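Long-range contact in ESX-1 secretion system protein EccA1 (Mycobacterium tuberculosis, PDB 4F3V), which probably powers export of virulence factors through the ESX-1 type VII secretion system by hydrolysing ATP, and is represented here by its N-terminal TPR domain: residues Lys167-Val179 against Arg193-Cys206. Residues are numbered along the deposited sequence; the frame is centred on the assembly and turned at random.
With SO4 (sulfate ion), chain E.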
ATOM      1  N   LYS A 167      -0.103  10.709 -12.994  1.00 42.79           N
ATOM      2  CA  LYS A 167      -0.646   9.757 -13.959  1.00 43.19           C
ATOM      3  C   LYS A 167      -0.358   8.303 -13.580  1.00 37.85           C
ATOM      4  O   LYS A 167      -1.098   7.410 -13.994  1.00 36.31           O
ATOM      5  CB  LYS A 167      -0.173  10.043 -15.388  1.00 47.92           C
ATOM      6  CG  LYS A 167      -0.774  11.307 -15.992  1.00 52.42           C
ATOM      7  CD  LYS A 167      -1.008  11.211 -17.498  1.00 57.26           C
ATOM      8  CE  LYS A 167      -0.870  12.584 -18.150  1.00 61.13           C
ATOM      9  NZ  LYS A 167      -1.189  12.544 -19.602  1.00 63.80           N
ATOM     10  N   PHE A 168       0.712   8.081 -12.818  1.00 36.99           N
ATOM     11  CA  PHE A 168       0.988   6.770 -12.274  1.00 34.04           C
ATOM     12  C   PHE A 168      -0.146   6.408 -11.325  1.00 31.07           C
ATOM     13  O   PHE A 168      -0.743   5.340 -11.434  1.00 27.68           O
ATOM     14  CB  PHE A 168       2.340   6.727 -11.547  1.00 33.74           C
ATOM     15  CG  PHE A 168       2.676   5.373 -10.983  1.00 32.43           C
ATOM     16  CD1 PHE A 168       2.191   4.983  -9.738  1.00 30.92           C
ATOM     17  CD2 PHE A 168       3.437   4.465 -11.715  1.00 32.38           C
ATOM     18  CE1 PHE A 168       2.469   3.725  -9.225  1.00 30.05           C
ATOM     19  CE2 PHE A 168       3.723   3.205 -11.206  1.00 31.60           C
ATOM     20  CZ  PHE A 168       3.236   2.838  -9.960  1.00 30.76           C
ATOM     21  N   LEU A 169      -0.424   7.299 -10.382  1.00 30.89           N
ATOM     22  CA  LEU A 169      -1.428   7.026  -9.360  1.00 30.51           C
ATOM     23  C   LEU A 169      -2.849   7.003  -9.954  1.00 28.26           C
ATOM     24  O   LEU A 169      -3.686   6.222  -9.514  1.00 26.55           O
ATOM     25  CB  LEU A 169      -1.303   8.040  -8.225  1.00 33.10           C
ATOM     26  CG  LEU A 169      -1.289   7.499  -6.784  1.00 34.04           C
ATOM     27  CD1 LEU A 169      -0.427   6.243  -6.592  1.00 35.82           C
ATOM     28  CD2 LEU A 169      -0.747   8.565  -5.850  1.00 37.03           C
ATOM     29  N   ALA A 170      -3.103   7.830 -10.971  1.00 28.01           N
ATOM     30  CA  ALA A 170      -4.370   7.761 -11.733  1.00 27.76           C
ATOM     31  C   ALA A 170      -4.559   6.384 -12.388  1.00 25.45           C
ATOM     32  O   ALA A 170      -5.654   5.797 -12.370  1.00 24.09           O
ATOM     33  CB  ALA A 170      -4.431   8.880 -12.775  1.00 29.10           C
ATOM     34  N   GLY A 171      -3.459   5.854 -12.911  1.00 25.19           N
ATOM     35  CA  GLY A 171      -3.423   4.493 -13.439  1.00 23.83           C
ATOM     36  C   GLY A 171      -3.703   3.441 -12.382  1.00 22.30           C
ATOM     37  O   GLY A 171      -4.524   2.538 -12.609  1.00 21.05           O
ATOM     38  N   ALA A 172      -3.027   3.546 -11.228  1.00 21.50           N
ATOM     39  CA  ALA A 172      -3.299   2.632 -10.111  1.00 20.64           C
ATOM     40  C   ALA A 172      -4.783   2.684  -9.693  1.00 19.87           C
ATOM     41  O   ALA A 172      -5.400   1.655  -9.373  1.00 19.01           O
ATOM     42  CB  ALA A 172      -2.399   2.941  -8.916  1.00 20.58           C
ATOM     43  N   ALA A 173      -5.342   3.889  -9.689  1.00 20.25           N
ATOM     44  CA  ALA A 173      -6.725   4.088  -9.334  1.00 19.85           C
ATOM     45  C   ALA A 173      -7.665   3.353 -10.293  1.00 19.82           C
ATOM     46  O   ALA A 173      -8.691   2.816  -9.858  1.00 20.11           O
ATOM     47  CB  ALA A 173      -7.048   5.571  -9.317  1.00 20.96           C
ATOM     48  N   GLY A 174      -7.322   3.357 -11.578  1.00 19.84           N
ATOM     49  CA  GLY A 174      -8.033   2.587 -12.591  1.00 19.88           C
ATOM     50  C   GLY A 174      -7.990   1.091 -12.311  1.00 18.89           C
ATOM     51  O   GLY A 174      -8.995   0.405 -12.465  1.00 19.28           O
ATOM     52  N   VAL A 175      -6.839   0.594 -11.863  1.00 18.35           N
ATOM     53  CA  VAL A 175      -6.754  -0.785 -11.392  1.00 17.64           C
ATOM     54  C   VAL A 175      -7.707  -1.037 -10.217  1.00 17.25           C
ATOM     55  O   VAL A 175      -8.464  -2.025 -10.212  1.00 16.95           O
ATOM     56  CB  VAL A 175      -5.318  -1.170 -10.999  1.00 17.78           C
ATOM     57  CG1 VAL A 175      -5.298  -2.626 -10.502  1.00 17.36           C
ATOM     58  CG2 VAL A 175      -4.374  -0.995 -12.194  1.00 18.02           C
ATOM     59  N   ALA A 176      -7.704  -0.141  -9.222  1.00 17.76           N
ATOM     60  CA  ALA A 176      -8.627  -0.297  -8.070  1.00 17.86           C
ATOM     61  C   ALA A 176     -10.086  -0.289  -8.496  1.00 17.92           C
ATOM     62  O   ALA A 176     -10.900  -1.081  -7.989  1.00 18.42           O
ATOM     63  CB  ALA A 176      -8.367   0.757  -6.990  1.00 17.68           C
ATOM     64  N   HIS A 177     -10.413   0.574  -9.455  1.00 18.72           N
ATOM     65  CA  HIS A 177     -11.770   0.697  -9.957  1.00 19.14           C
ATOM     66  C   HIS A 177     -12.159  -0.622 -10.649  1.00 19.39           C
ATOM     67  O   HIS A 177     -13.256  -1.169 -10.429  1.00 19.41           O
ATOM     68  CB  HIS A 177     -11.866   1.896 -10.912  1.00 19.87           C
ATOM     69  CG  HIS A 177     -13.284   2.415 -11.112  1.00 21.38           C
ATOM     70  ND1 HIS A 177     -13.561   3.704 -11.414  1.00 22.87           N
ATOM     71  CD2 HIS A 177     -14.509   1.761 -11.050  1.00 21.83           C
ATOM     72  CE1 HIS A 177     -14.889   3.851 -11.529  1.00 23.12           C
ATOM     73  NE2 HIS A 177     -15.462   2.660 -11.305  1.00 22.83           N
ATOM     74  N   GLY A 178     -11.239  -1.171 -11.451  1.00 19.30           N
ATOM     75  CA  GLY A 178     -11.470  -2.459 -12.158  1.00 18.96           C
ATOM     76  C   GLY A 178     -11.593  -3.659 -11.251  1.00 18.84           C
ATOM     77  O   GLY A 178     -12.468  -4.501 -11.454  1.00 19.52           O
ATOM     78  N   VAL A 179     -10.727  -3.727 -10.229  1.00 18.64           N
ATOM     79  CA  VAL A 179     -10.806  -4.765  -9.217  1.00 18.10           C
ATOM     80  C   VAL A 179     -12.138  -4.718  -8.459  1.00 19.07           C
ATOM     81  O   VAL A 179     -12.783  -5.760  -8.254  1.00 19.54           O
ATOM     82  CB  VAL A 179      -9.594  -4.704  -8.282  1.00 17.87           C
ATOM     83  CG1 VAL A 179      -9.798  -5.584  -7.057  1.00 18.09           C
ATOM     84  CG2 VAL A 179      -8.323  -5.109  -9.073  1.00 18.08           C
ATOM     85  N   ARG A 193     -11.817  -1.488 -17.704  1.00 26.09           N
ATOM     86  CA  ARG A 193     -10.962  -0.692 -16.824  1.00 25.53           C
ATOM     87  C   ARG A 193      -9.586  -1.302 -16.595  1.00 24.72           C
ATOM     88  O   ARG A 193      -8.592  -0.571 -16.551  1.00 25.21           O
ATOM     89  CB  ARG A 193     -11.639  -0.410 -15.483  1.00 24.74           C
ATOM     90  CG  ARG A 193     -12.907   0.389 -15.633  1.00 25.57           C
ATOM     91  CD  ARG A 193     -13.471   0.748 -14.279  1.00 25.24           C
ATOM     92  NE  ARG A 193     -14.745   1.447 -14.377  1.00 26.62           N
ATOM     93  CZ  ARG A 193     -14.884   2.727 -14.730  1.00 27.92           C
ATOM     94  NH1 ARG A 193     -13.824   3.474 -15.046  1.00 27.83           N
ATOM     95  NH2 ARG A 193     -16.100   3.271 -14.767  1.00 29.35           N
ATOM     96  N   LEU A 194      -9.523  -2.621 -16.433  1.00 24.05           N
ATOM     97  CA  LEU A 194      -8.249  -3.290 -16.180  1.00 23.91           C
ATOM     98  C   LEU A 194      -7.370  -3.277 -17.432  1.00 25.28           C
ATOM     99  O   LEU A 194      -6.145  -3.123 -17.328  1.00 26.28           O
ATOM    100  CB  LEU A 194      -8.465  -4.719 -15.670  1.00 23.47           C
ATOM    101  CG  LEU A 194      -9.060  -4.835 -14.251  1.00 23.93           C
ATOM    102  CD1 LEU A 194      -9.383  -6.310 -13.934  1.00 23.07           C
ATOM    103  CD2 LEU A 194      -8.139  -4.204 -13.205  1.00 21.54           C
ATOM    104  N   THR A 195      -7.994  -3.402 -18.604  1.00 26.66           N
ATOM    105  CA  THR A 195      -7.277  -3.289 -19.882  1.00 27.52           C
ATOM    106  C   THR A 195      -6.716  -1.878 -20.101  1.00 29.08           C
ATOM    107  O   THR A 195      -5.548  -1.746 -20.441  1.00 28.84           O
ATOM    108  CB  THR A 195      -8.148  -3.738 -21.067  1.00 27.72           C
ATOM    109  OG1 THR A 195      -8.564  -5.091 -20.839  1.00 26.04           O
ATOM    110  CG2 THR A 195      -7.360  -3.636 -22.394  1.00 28.48           C
ATOM    111  N   GLU A 196      -7.509  -0.839 -19.839  1.00 30.99           N
ATOM    112  CA  GLU A 196      -7.005   0.536 -19.897  1.00 33.67           C
ATOM    113  C   GLU A 196      -5.894   0.809 -18.877  1.00 31.65           C
ATOM    114  O   GLU A 196      -4.863   1.422 -19.213  1.00 30.05           O
ATOM    115  CB  GLU A 196      -8.134   1.552 -19.739  1.00 38.81           C
ATOM    116  CG  GLU A 196      -9.019   1.632 -20.983  1.00 46.26           C
ATOM    117  CD  GLU A 196     -10.178   2.625 -20.883  1.00 52.68           C
ATOM    118  OE1 GLU A 196     -10.056   3.612 -20.124  1.00 61.06           O
ATOM    119  OE2 GLU A 196     -11.193   2.457 -21.608  1.00 58.36           O
ATOM    120  N   ALA A 197      -6.087   0.353 -17.641  1.00 29.49           N
ATOM    121  CA  ALA A 197      -5.087   0.567 -16.598  1.00 29.33           C
ATOM    122  C   ALA A 197      -3.775  -0.160 -16.955  1.00 29.28           C
ATOM    123  O   ALA A 197      -2.680   0.282 -16.594  1.00 28.25           O
ATOM    124  CB  ALA A 197      -5.616   0.106 -15.243  1.00 27.43           C
ATOM    125  N   ASN A 198      -3.883  -1.253 -17.697  1.00 29.99           N
ATOM    126  CA  ASN A 198      -2.700  -1.951 -18.131  1.00 32.17           C
ATOM    127  C   ASN A 198      -1.803  -1.102 -19.039  1.00 34.87           C
ATOM    128  O   ASN A 198      -0.591  -1.285 -19.032  1.00 36.85           O
ATOM    129  CB  ASN A 198      -3.056  -3.251 -18.842  1.00 32.53           C
ATOM    130  CG  ASN A 198      -1.857  -4.166 -18.983  1.00 34.28           C
ATOM    131  OD1 ASN A 198      -1.256  -4.588 -17.991  1.00 37.13           O
ATOM    132  ND2 ASN A 198      -1.493  -4.457 -20.198  1.00 35.49           N
ATOM    133  N   ASP A 199      -2.397  -0.190 -19.808  1.00 37.21           N
ATOM    134  CA  ASP A 199      -1.635   0.752 -20.658  1.00 40.82           C
ATOM    135  C   ASP A 199      -1.059   1.945 -19.927  1.00 38.82           C
ATOM    136  O   ASP A 199      -0.316   2.704 -20.513  1.00 41.85           O
ATOM    137  CB  ASP A 199      -2.511   1.295 -21.785  1.00 45.21           C
ATOM    138  CG  ASP A 199      -2.821   0.262 -22.828  1.00 51.03           C
ATOM    139  OD1 ASP A 199      -2.227  -0.846 -22.787  1.00 54.98           O
ATOM    140  OD2 ASP A 199      -3.662   0.563 -23.709  1.00 57.38           O
ATOM    141  N   SER A 200      -1.410   2.126 -18.663  1.00 35.09           N
ATOM    142  CA  SER A 200      -0.971   3.282 -17.905  1.00 34.47           C
ATOM    143  C   SER A 200       0.422   3.026 -17.370  1.00 33.63           C
ATOM    144  O   SER A 200       0.896   1.901 -17.440  1.00 31.06           O
ATOM    145  CB  SER A 200      -1.935   3.526 -16.731  1.00 33.48           C
ATOM    146  OG  SER A 200      -1.656   2.648 -15.647  1.00 30.26           O
ATOM    147  N   PRO A 201       1.056   4.058 -16.767  1.00 34.60           N
ATOM    148  CA  PRO A 201       2.353   3.846 -16.113  1.00 34.12           C
ATOM    149  C   PRO A 201       2.327   2.907 -14.901  1.00 31.85           C
ATOM    150  O   PRO A 201       3.390   2.475 -14.461  1.00 31.68           O
ATOM    151  CB  PRO A 201       2.761   5.254 -15.652  1.00 35.85           C
ATOM    152  CG  PRO A 201       1.904   6.195 -16.422  1.00 37.25           C
ATOM    153  CD  PRO A 201       0.621   5.466 -16.661  1.00 35.39           C
ATOM    154  N   ALA A 202       1.143   2.618 -14.355  1.00 29.34           N
ATOM    155  CA  ALA A 202       1.001   1.681 -13.226  1.00 28.14           C
ATOM    156  C   ALA A 202       0.826   0.204 -13.664  1.00 27.25           C
ATOM    157  O   ALA A 202       0.732  -0.699 -12.804  1.00 26.12           O
ATOM    158  CB  ALA A 202      -0.187   2.115 -12.334  1.00 27.05           C
ATOM    159  N   GLY A 203       0.749  -0.041 -14.976  1.00 26.24           N
ATOM    160  CA  GLY A 203       0.464  -1.381 -15.494  1.00 26.73           C
ATOM    161  C   GLY A 203       1.425  -2.470 -15.031  1.00 26.99           C
ATOM    162  O   GLY A 203       1.007  -3.587 -14.692  1.00 26.37           O
ATOM    163  N   GLU A 204       2.706  -2.135 -14.980  1.00 27.69           N
ATOM    164  CA  GLU A 204       3.721  -3.072 -14.524  1.00 29.24           C
ATOM    165  C   GLU A 204       3.627  -3.318 -13.011  1.00 27.06           C
ATOM    166  O   GLU A 204       3.634  -4.465 -12.563  1.00 25.29           O
ATOM    167  CB  GLU A 204       5.127  -2.622 -14.944  1.00 33.42           C
ATOM    168  CG  GLU A 204       6.257  -3.447 -14.333  1.00 38.02           C
ATOM    169  CD  GLU A 204       7.576  -3.379 -15.138  1.00 44.33           C
ATOM    170  OE1 GLU A 204       8.262  -2.328 -15.114  1.00 48.78           O
ATOM    171  OE2 GLU A 204       7.943  -4.391 -15.792  1.00 49.13           O
ATOM    172  N   ALA A 205       3.517  -2.244 -12.228  1.00 25.94           N
ATOM    173  CA  ALA A 205       3.430  -2.368 -10.769  1.00 25.26           C
ATOM    174  C   ALA A 205       2.209  -3.174 -10.340  1.00 23.72           C
ATOM    175  O   ALA A 205       2.262  -3.842  -9.320  1.00 23.87           O
ATOM    176  CB  ALA A 205       3.391  -1.001 -10.099  1.00 25.34           C
ATOM    177  N   CYS A 206       1.137  -3.113 -11.127  1.00 22.67           N
ATOM    178  CA  CYS A 206      -0.130  -3.753 -10.788  1.00 21.91           C
ATOM    179  C   CYS A 206      -0.417  -4.985 -11.692  1.00 21.71           C
ATOM    180  O   CYS A 206      -1.546  -5.462 -11.763  1.00 20.96           O
ATOM    181  CB  CYS A 206      -1.269  -2.730 -10.889  1.00 21.38           C
ATOM    182  SG  CYS A 206      -1.113  -1.272  -9.792  1.00 22.56           S
TER
HETATM  183  S   SO4 E1003     -15.147   6.554 -16.668  1.00 62.13           S
HETATM  184  O1  SO4 E1003     -15.013   5.613 -17.807  1.00 62.06           O
HETATM  185  O2  SO4 E1003     -14.169   6.154 -15.639  1.00 58.32           O
HETATM  186  O3  SO4 E1003     -14.823   7.936 -17.075  1.00 64.28           O
HETATM  187  O4  SO4 E1003     -16.540   6.492 -16.157  1.00 58.37           O
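Ser200 OG rests on the CA of Gly171, 3.4 Å away, and is held by two backbone groups of its own segment. It donates, in the carbonyl plane, to a lone pair of Ala197 O (2.7 Å), and accepts from Ala202 N in an ST turn. The contact joins two neighbouring antiparallel helices of the tetratricopeptide-repeat domain, 167-183 and 187-198, whose short segments cross at -161° with axes 8.1 Å apart. Gly171, Gly174 and Gly178 bring no side chain to the face turned to the second segment. Ala197 CB packs by Gly174, and Arg193 CB and Leu194 CD2 approach Gly178 CA. Ala197 CB packs tightly on Val175 CG2, at 3.5 Å. Leu194 CD2 packs against Val175 CG1 and Val179 CG2, and Tyr213 of helix 207-221 also touches Leu194 and Val179. With CG anti to the backbone N (chi1 -179°), the Phe168 ring is carried to the turn after helix 187-198. Ala202 covers one ring face, and Ala205 CB meets the edge at CZ (3.8 Å). At the other end, the guanidinium of Arg193 lies flat on the His177 ring, centres 3.5 Å apart and planes 10° apart. Glu189 forms a salt bridge with Arg193 NE, which probably helps fix the group's rotation. A sulfate, probably from crystallisation, sits at the guanidinium edge, where Arg193 NH1 donates an almost straight bond to its O2 at 2.8 Å.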